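Local coordinates for BfpC (Escherichia coli, PDB 3VHJ), which is required for type IV pilus biogenesis as a membrane protein, its N-terminal cytoplasmic domain probably taking part in assembly of the pilus machinery, at residues G7-G12 against N93-V98; A17-W22 against F109-H114. The protein carries 1 engineered substitution. All coordinates share one frame; numbering follows the deposited sequence.

Contact 1 (G7-G12 against N93-V98); sequences GVAVIG and NELWLV
The strand 8-11 comes up to the bend at Asn93 rather than running alongside the strand that starts at Trp96; the chains are nearest at Val10 and Asn93, with CA atoms 5.6 Å apart. Ala9 pairs through its backbone with Tyr16 of the neighbouring strand, so Val8 O and Val10 N face the other way, and the carboxamide of Asn93 takes both, straddling Ala9. Its ND2 gives a hydrogen to Val8 O at 3.0 Å; Val8 O sits almost in the amide plane of Asn93, and ND2 meets one of its lone pairs. The return bond, from Val10 N to Asn93 OD1, is also 3.0 Å long but less well aimed, since the N-H stands 64° above the carbonyl plane. CG of Asn93 is in the crowded position between backbone N and carbonyl carbon (chi1 59°), which brings the amide against the strand. The first beta hairpin, strands 8-11 and 14-17, thus has an Asn side chain partly replacing a further strand at its outer edge, beside the Val10-Asp92 backbone bond. An alanine in place of Asn93 removes both bonds and would probably loosen this edge. The Val10 and Asn93 side chains cross obliquely, with Val10 CG2 3.7 Å from Asn93 CG. Deeper in, Ala9 CB meets Leu95 CD2 at 4.0 Å and Leu97 CD2 at 4.2 Å.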
ATOM      1  N   GLY A   7       8.318  -2.300   7.373  1.00 19.00           N
ATOM      2  CA  GLY A   7       7.107  -2.825   6.771  1.00 16.28           C
ATOM      3  C   GLY A   7       5.881  -2.956   7.658  1.00 17.19           C
ATOM      4  O   GLY A   7       4.863  -3.491   7.216  1.00 16.01           O
ATOM      5  N   VAL A   8       5.953  -2.484   8.897  1.00 16.41           N
ATOM      6  CA  VAL A   8       4.800  -2.596   9.784  1.00 16.45           C
ATOM      7  C   VAL A   8       4.365  -1.246  10.334  1.00 18.26           C
ATOM      8  O   VAL A   8       5.105  -0.588  11.060  1.00 17.50           O
ATOM      9  CB  VAL A   8       5.091  -3.558  10.963  1.00 17.57           C
ATOM     10  CG1 VAL A   8       3.869  -3.681  11.860  1.00 17.42           C
ATOM     11  CG2 VAL A   8       5.476  -4.926  10.425  1.00 19.33           C
ATOM     12  N   ALA A   9       3.147  -0.842   9.996  1.00 17.36           N
ATOM     13  CA  ALA A   9       2.638   0.434  10.467  1.00 17.73           C
ATOM     14  C   ALA A   9       1.613   0.242  11.570  1.00 18.57           C
ATOM     15  O   ALA A   9       0.936  -0.783  11.631  1.00 18.29           O
ATOM     16  CB  ALA A   9       2.014   1.206   9.305  1.00 15.47           C
ATOM     17  N   VAL A  10       1.517   1.228  12.452  1.00 19.12           N
ATOM     18  CA  VAL A  10       0.540   1.192  13.530  1.00 21.29           C
ATOM     19  C   VAL A  10      -0.435   2.337  13.294  1.00 22.42           C
ATOM     20  O   VAL A  10      -0.031   3.480  13.089  1.00 22.84           O
ATOM     21  CB  VAL A  10       1.180   1.400  14.926  1.00 22.47           C
ATOM     22  CG1 VAL A  10       0.084   1.488  15.988  1.00 23.13           C
ATOM     23  CG2 VAL A  10       2.123   0.262  15.251  1.00 21.00           C
ATOM     24  N   ILE A  11      -1.721   2.015  13.292  1.00 24.12           N
ATOM     25  CA  ILE A  11      -2.756   3.019  13.115  1.00 25.57           C
ATOM     26  C   ILE A  11      -3.764   2.711  14.205  1.00 26.28           C
ATOM     27  O   ILE A  11      -4.529   1.756  14.101  1.00 25.64           O
ATOM     28  CB  ILE A  11      -3.426   2.914  11.731  1.00 26.24           C
ATOM     29  CG1 ILE A  11      -2.378   3.109  10.635  1.00 28.29           C
ATOM     30  CG2 ILE A  11      -4.516   3.973  11.599  1.00 28.25           C
ATOM     31  CD1 ILE A  11      -2.878   2.784   9.243  1.00 30.82           C
ATOM     32  N   GLY A  12      -3.743   3.511  15.263  1.00 28.08           N
ATOM     33  CA  GLY A  12      -4.652   3.277  16.366  1.00 28.32           C
ATOM     34  C   GLY A  12      -4.227   2.020  17.104  1.00 28.02           C
ATOM     35  O   GLY A  12      -3.074   1.897  17.518  1.00 27.81           O
ATOM     36  N   ASN A  93       3.519   5.027  14.614  1.00 23.87           N
ATOM     37  CA  ASN A  93       4.798   4.535  15.104  1.00 23.96           C
ATOM     38  C   ASN A  93       6.060   5.091  14.439  1.00 24.56           C
ATOM     39  O   ASN A  93       6.941   4.333  14.038  1.00 22.90           O
ATOM     40  CB  ASN A  93       4.802   3.006  15.030  1.00 22.11           C
ATOM     41  CG  ASN A  93       4.584   2.489  13.619  1.00 22.16           C
ATOM     42  OD1 ASN A  93       3.878   3.110  12.822  1.00 20.58           O
ATOM     43  ND2 ASN A  93       5.178   1.337  13.308  1.00 20.53           N
ATOM     44  N   GLU A  94       6.151   6.414  14.331  1.00 25.44           N
ATOM     45  CA  GLU A  94       7.332   7.054  13.754  1.00 28.31           C
ATOM     46  C   GLU A  94       7.574   6.639  12.308  1.00 28.20           C
ATOM     47  O   GLU A  94       8.719   6.602  11.848  1.00 27.55           O
ATOM     48  CB  GLU A  94       8.581   6.685  14.563  1.00 31.89           C
ATOM     49  CG  GLU A  94       8.387   6.578  16.071  1.00 35.64           C
ATOM     50  CD  GLU A  94       8.217   7.921  16.732  1.00 38.26           C
ATOM     51  OE1 GLU A  94       8.293   7.982  17.978  1.00 40.76           O
ATOM     52  OE2 GLU A  94       8.004   8.913  16.007  1.00 40.67           O
ATOM     53  N   LEU A  95       6.509   6.314  11.590  1.00 25.22           N
ATOM     54  CA  LEU A  95       6.665   5.896  10.206  1.00 23.14           C
ATOM     55  C   LEU A  95       5.796   6.766   9.304  1.00 21.77           C
ATOM     56  O   LEU A  95       4.710   7.183   9.698  1.00 21.76           O
ATOM     57  CB  LEU A  95       6.258   4.425  10.076  1.00 23.63           C
ATOM     58  CG  LEU A  95       6.544   3.653   8.791  1.00 25.51           C
ATOM     59  CD1 LEU A  95       8.052   3.477   8.608  1.00 25.31           C
ATOM     60  CD2 LEU A  95       5.859   2.288   8.880  1.00 26.95           C
ATOM     61  N   TRP A  96       6.286   7.040   8.100  1.00 19.87           N
ATOM     62  CA  TRP A  96       5.539   7.830   7.136  1.00 20.14           C
ATOM     63  C   TRP A  96       5.119   6.938   5.987  1.00 18.76           C
ATOM     64  O   TRP A  96       5.910   6.136   5.493  1.00 19.31           O
ATOM     65  CB  TRP A  96       6.379   8.996   6.621  1.00 21.13           C
ATOM     66  CG  TRP A  96       6.479  10.076   7.638  1.00 23.70           C
ATOM     67  CD1 TRP A  96       7.364  10.150   8.680  1.00 24.48           C
ATOM     68  CD2 TRP A  96       5.598  11.191   7.778  1.00 25.06           C
ATOM     69  NE1 TRP A  96       7.080  11.245   9.461  1.00 26.72           N
ATOM     70  CE2 TRP A  96       6.000  11.901   8.930  1.00 26.08           C
ATOM     71  CE3 TRP A  96       4.502  11.661   7.039  1.00 25.02           C
ATOM     72  CZ2 TRP A  96       5.345  13.056   9.363  1.00 27.38           C
ATOM     73  CZ3 TRP A  96       3.851  12.810   7.469  1.00 27.64           C
ATOM     74  CH2 TRP A  96       4.277  13.494   8.622  1.00 28.00           C
ATOM     75  N   LEU A  97       3.871   7.092   5.564  1.00 16.63           N
ATOM     76  CA  LEU A  97       3.316   6.283   4.491  1.00 18.12           C
ATOM     77  C   LEU A  97       2.925   7.113   3.272  1.00 17.40           C
ATOM     78  O   LEU A  97       2.401   8.214   3.408  1.00 17.37           O
ATOM     79  CB  LEU A  97       2.070   5.554   5.000  1.00 16.67           C
ATOM     80  CG  LEU A  97       2.201   4.785   6.318  1.00 18.08           C
ATOM     81  CD1 LEU A  97       0.829   4.248   6.717  1.00 17.34           C
ATOM     82  CD2 LEU A  97       3.216   3.653   6.168  1.00 17.06           C
ATOM     83  N   VAL A  98       3.200   6.583   2.084  1.00 16.80           N
ATOM     84  CA  VAL A  98       2.813   7.244   0.843  1.00 16.29           C
ATOM     85  C   VAL A  98       2.067   6.166   0.069  1.00 17.04           C
ATOM     86  O   VAL A  98       2.639   5.132  -0.268  1.00 16.33           O
ATOM     87  CB  VAL A  98       4.022   7.725   0.023  1.00 16.64           C
ATOM     88  CG1 VAL A  98       3.535   8.371  -1.283  1.00 17.12           C
ATOM     89  CG2 VAL A  98       4.822   8.738   0.838  1.00 18.77           C
TER

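Contact 2 (A17-W22 against F109-H114); sequences AVNLLW and FDKSFH
Asp110 OD2 is gripped by three hydrogens: from Trp22 NE1, from Leu20 N and from a water that also binds Ala17 O. The indole bond is the shorter of the two protein ones: NE1 reaches OD2 at 2.8 Å, with OD2 in the ring plane and using its anti lone pair. Leu20 N comes instead from above the carboxylate plane, 3.2 Å from OD2. The other oxygen, Asp110 OD1, takes Asn19 N at 2.8 Å, again from above the plane. CG is anti to the backbone N (chi1 174°), carrying the buried carboxylate to 18-20; donors on both oxygens then hold its rotation, and so many would probably favour its charged form. Asn19, in a left-handed backbone conformation, replies with OD1, which receives Ser112 N at 3.2 Å in its carbonyl plane. Val18 CG2 packs on Ser112 CB at 3.7 Å, while the Ser112 hydroxyl bonds to Leu6 O. A second water joins Leu20 O to Asp110 O. Strand 107-113 is the outermost of its sheet; here side chains and waters join its outer edge to the 18-20 connection between strands of two other sheets, one carboxylate taking the successive backbone N-H groups of Asn19 and Leu20.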
ATOM      1  N   ALA A  17       0.641  -4.398   7.508  1.00 17.23           N
ATOM      2  CA  ALA A  17       1.816  -4.620   6.688  1.00 16.55           C
ATOM      3  C   ALA A  17       1.772  -3.537   5.617  1.00 16.09           C
ATOM      4  O   ALA A  17       0.766  -3.395   4.918  1.00 16.87           O
ATOM      5  CB  ALA A  17       1.746  -6.004   6.037  1.00 16.24           C
ATOM      6  N   VAL A  18       2.846  -2.759   5.506  1.00 15.72           N
ATOM      7  CA  VAL A  18       2.932  -1.707   4.500  1.00 13.73           C
ATOM      8  C   VAL A  18       4.222  -1.896   3.699  1.00 14.84           C
ATOM      9  O   VAL A  18       5.066  -2.719   4.053  1.00 15.26           O
ATOM     10  CB  VAL A  18       2.930  -0.284   5.148  1.00 14.36           C
ATOM     11  CG1 VAL A  18       1.608  -0.040   5.860  1.00 13.08           C
ATOM     12  CG2 VAL A  18       4.084  -0.150   6.136  1.00 15.12           C
ATOM     13  N   ASN A  19       4.368  -1.133   2.621  1.00 15.23           N
ATOM     14  CA  ASN A  19       5.545  -1.220   1.761  1.00 16.52           C
ATOM     15  C   ASN A  19       5.652  -2.585   1.094  1.00 16.29           C
ATOM     16  O   ASN A  19       6.736  -3.158   0.990  1.00 15.91           O
ATOM     17  CB  ASN A  19       6.827  -0.950   2.552  1.00 18.20           C
ATOM     18  CG  ASN A  19       7.989  -0.577   1.655  1.00 21.81           C
ATOM     19  OD1 ASN A  19       8.055   0.535   1.141  1.00 24.35           O
ATOM     20  ND2 ASN A  19       8.908  -1.514   1.453  1.00 29.12           N
ATOM     21  N   LEU A  20       4.519  -3.112   0.650  1.00 15.86           N
ATOM     22  CA  LEU A  20       4.500  -4.396  -0.037  1.00 16.47           C
ATOM     23  C   LEU A  20       4.703  -4.142  -1.526  1.00 16.28           C
ATOM     24  O   LEU A  20       4.534  -3.020  -1.996  1.00 17.03           O
ATOM     25  CB  LEU A  20       3.152  -5.087   0.173  1.00 17.23           C
ATOM     26  CG  LEU A  20       2.819  -5.493   1.610  1.00 19.32           C
ATOM     27  CD1 LEU A  20       1.322  -5.516   1.790  1.00 23.36           C
ATOM     28  CD2 LEU A  20       3.424  -6.851   1.910  1.00 20.46           C
ATOM     29  N   LEU A  21       5.086  -5.176  -2.262  1.00 14.96           N
ATOM     30  CA  LEU A  21       5.263  -5.052  -3.702  1.00 16.44           C
ATOM     31  C   LEU A  21       3.946  -5.493  -4.318  1.00 17.43           C
ATOM     32  O   LEU A  21       3.599  -6.667  -4.248  1.00 17.64           O
ATOM     33  CB  LEU A  21       6.380  -5.971  -4.194  1.00 18.71           C
ATOM     34  CG  LEU A  21       6.631  -6.005  -5.708  1.00 20.07           C
ATOM     35  CD1 LEU A  21       7.040  -4.623  -6.198  1.00 24.65           C
ATOM     36  CD2 LEU A  21       7.725  -7.016  -6.014  1.00 23.31           C
ATOM     37  N   TRP A  22       3.220  -4.556  -4.918  1.00 17.91           N
ATOM     38  CA  TRP A  22       1.934  -4.860  -5.518  1.00 18.28           C
ATOM     39  C   TRP A  22       2.007  -5.037  -7.019  1.00 19.99           C
ATOM     40  O   TRP A  22       2.768  -4.357  -7.703  1.00 21.29           O
ATOM     41  CB  TRP A  22       0.919  -3.757  -5.207  1.00 16.54           C
ATOM     42  CG  TRP A  22       0.564  -3.652  -3.758  1.00 16.64           C
ATOM     43  CD1 TRP A  22       1.250  -2.977  -2.787  1.00 16.32           C
ATOM     44  CD2 TRP A  22      -0.554  -4.259  -3.111  1.00 17.14           C
ATOM     45  NE1 TRP A  22       0.626  -3.126  -1.574  1.00 13.86           N
ATOM     46  CE2 TRP A  22      -0.488  -3.909  -1.745  1.00 16.72           C
ATOM     47  CE3 TRP A  22      -1.611  -5.066  -3.555  1.00 16.59           C
ATOM     48  CZ2 TRP A  22      -1.437  -4.342  -0.814  1.00 15.31           C
ATOM     49  CZ3 TRP A  22      -2.553  -5.498  -2.632  1.00 17.07           C
ATOM     50  CH2 TRP A  22      -2.460  -5.134  -1.275  1.00 18.51           C
ATOM     51  N   PHE A 109       0.841   2.731  -5.425  1.00 19.13           N
ATOM     52  CA  PHE A 109       1.883   3.030  -4.454  1.00 18.36           C
ATOM     53  C   PHE A 109       1.558   2.541  -3.052  1.00 17.64           C
ATOM     54  O   PHE A 109       0.432   2.680  -2.568  1.00 15.39           O
ATOM     55  CB  PHE A 109       2.138   4.543  -4.393  1.00 17.83           C
ATOM     56  CG  PHE A 109       2.611   5.131  -5.689  1.00 20.22           C
ATOM     57  CD1 PHE A 109       3.902   4.885  -6.147  1.00 19.40           C
ATOM     58  CD2 PHE A 109       1.762   5.928  -6.460  1.00 18.89           C
ATOM     59  CE1 PHE A 109       4.347   5.423  -7.356  1.00 20.05           C
ATOM     60  CE2 PHE A 109       2.194   6.470  -7.666  1.00 18.48           C
ATOM     61  CZ  PHE A 109       3.492   6.216  -8.117  1.00 20.02           C
ATOM     62  N   ASP A 110       2.565   1.961  -2.411  1.00 17.17           N
ATOM     63  CA  ASP A 110       2.463   1.485  -1.039  1.00 18.13           C
ATOM     64  C   ASP A 110       3.896   1.545  -0.533  1.00 18.45           C
ATOM     65  O   ASP A 110       4.634   0.570  -0.624  1.00 18.75           O
ATOM     66  CB  ASP A 110       1.934   0.052  -0.974  1.00 16.46           C
ATOM     67  CG  ASP A 110       1.950  -0.505   0.438  1.00 16.90           C
ATOM     68  OD1 ASP A 110       2.230   0.276   1.378  1.00 15.00           O
ATOM     69  OD2 ASP A 110       1.680  -1.716   0.618  1.00 14.53           O
ATOM     70  N   LYS A 111       4.287   2.701  -0.010  1.00 19.70           N
ATOM     71  CA  LYS A 111       5.649   2.896   0.476  1.00 19.56           C
ATOM     72  C   LYS A 111       5.673   3.430   1.894  1.00 19.17           C
ATOM     73  O   LYS A 111       4.801   4.197   2.287  1.00 18.48           O
ATOM     74  CB  LYS A 111       6.383   3.882  -0.435  1.00 22.44           C
ATOM     75  CG  LYS A 111       6.463   3.440  -1.875  1.00 25.93           C
ATOM     76  CD  LYS A 111       7.657   2.533  -2.127  1.00 29.58           C
ATOM     77  CE  LYS A 111       8.957   3.312  -2.022  1.00 31.97           C
ATOM     78  NZ  LYS A 111      10.137   2.491  -2.421  1.00 35.74           N
ATOM     79  N   SER A 112       6.672   3.006   2.660  1.00 19.09           N
ATOM     80  CA  SER A 112       6.836   3.465   4.029  1.00 19.47           C
ATOM     81  C   SER A 112       8.244   4.045   4.134  1.00 20.90           C
ATOM     82  O   SER A 112       9.141   3.635   3.396  1.00 19.66           O
ATOM     83  CB  SER A 112       6.667   2.306   5.014  1.00 20.02           C
ATOM     84  OG  SER A 112       7.672   1.331   4.824  1.00 23.73           O
ATOM     85  N   PHE A 113       8.427   5.010   5.030  1.00 20.95           N
ATOM     86  CA  PHE A 113       9.729   5.646   5.225  1.00 22.28           C
ATOM     87  C   PHE A 113       9.895   5.992   6.694  1.00 22.69           C
ATOM     88  O   PHE A 113       8.925   6.329   7.364  1.00 22.51           O
ATOM     89  CB  PHE A 113       9.832   6.963   4.441  1.00 22.40           C
ATOM     90  CG  PHE A 113       9.443   6.854   3.001  1.00 23.04           C
ATOM     91  CD1 PHE A 113       8.103   6.803   2.629  1.00 21.91           C
ATOM     92  CD2 PHE A 113      10.419   6.800   2.013  1.00 22.32           C
ATOM     93  CE1 PHE A 113       7.743   6.702   1.289  1.00 23.68           C
ATOM     94  CE2 PHE A 113      10.067   6.699   0.672  1.00 23.72           C
ATOM     95  CZ  PHE A 113       8.729   6.650   0.311  1.00 23.08           C
ATOM     96  N   HIS A 114      11.115   5.916   7.204  1.00 26.00           N
ATOM     97  CA  HIS A 114      11.318   6.291   8.596  1.00 29.21           C
ATOM     98  C   HIS A 114      11.540   7.797   8.656  1.00 30.19           C
ATOM     99  O   HIS A 114      11.426   8.412   9.717  1.00 31.73           O
ATOM    100  CB  HIS A 114      12.504   5.537   9.203  1.00 32.50           C
ATOM    101  CG  HIS A 114      12.182   4.120   9.568  1.00 36.79           C
ATOM    102  ND1 HIS A 114      11.026   3.772  10.236  1.00 38.15           N
ATOM    103  CD2 HIS A 114      12.854   2.965   9.350  1.00 37.78           C
ATOM    104  CE1 HIS A 114      10.999   2.462  10.409  1.00 38.58           C
ATOM    105  NE2 HIS A 114      12.096   1.949   9.881  1.00 38.91           N
TER
HETATM  106  O   HOH W   1      -0.334  -2.366   2.400  1.00 14.66           O
HETATM  107  O   HOH W   2       6.205  -0.953  -2.290  1.00 26.72           O

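Overall arrangement
The centres of contact 1 and contact 2 lie about 10 Å apart, and their segments alternate along the chain, so 7-12 meets the bend at Asn93 and the start of strand 96-101 in contact 1, and 17-22 meets strand 107-113 in contact 2. Those two strands are antiparallel neighbours, joined by a probable hydrogen bond from Phe113 N to Trp96 O at 2.8 Å. On the N-terminal side, Val18 N probably bonds to Gly7 O at 2.7 Å. Leu97 packs against Ala9 in contact 1 and also touches Val18 and Ser112, giving the two an apolar connection. Leu95 CD1 packs 3.4 Å from His114 ND1. Together they fasten the opening hairpin and the following loop to the later sheet.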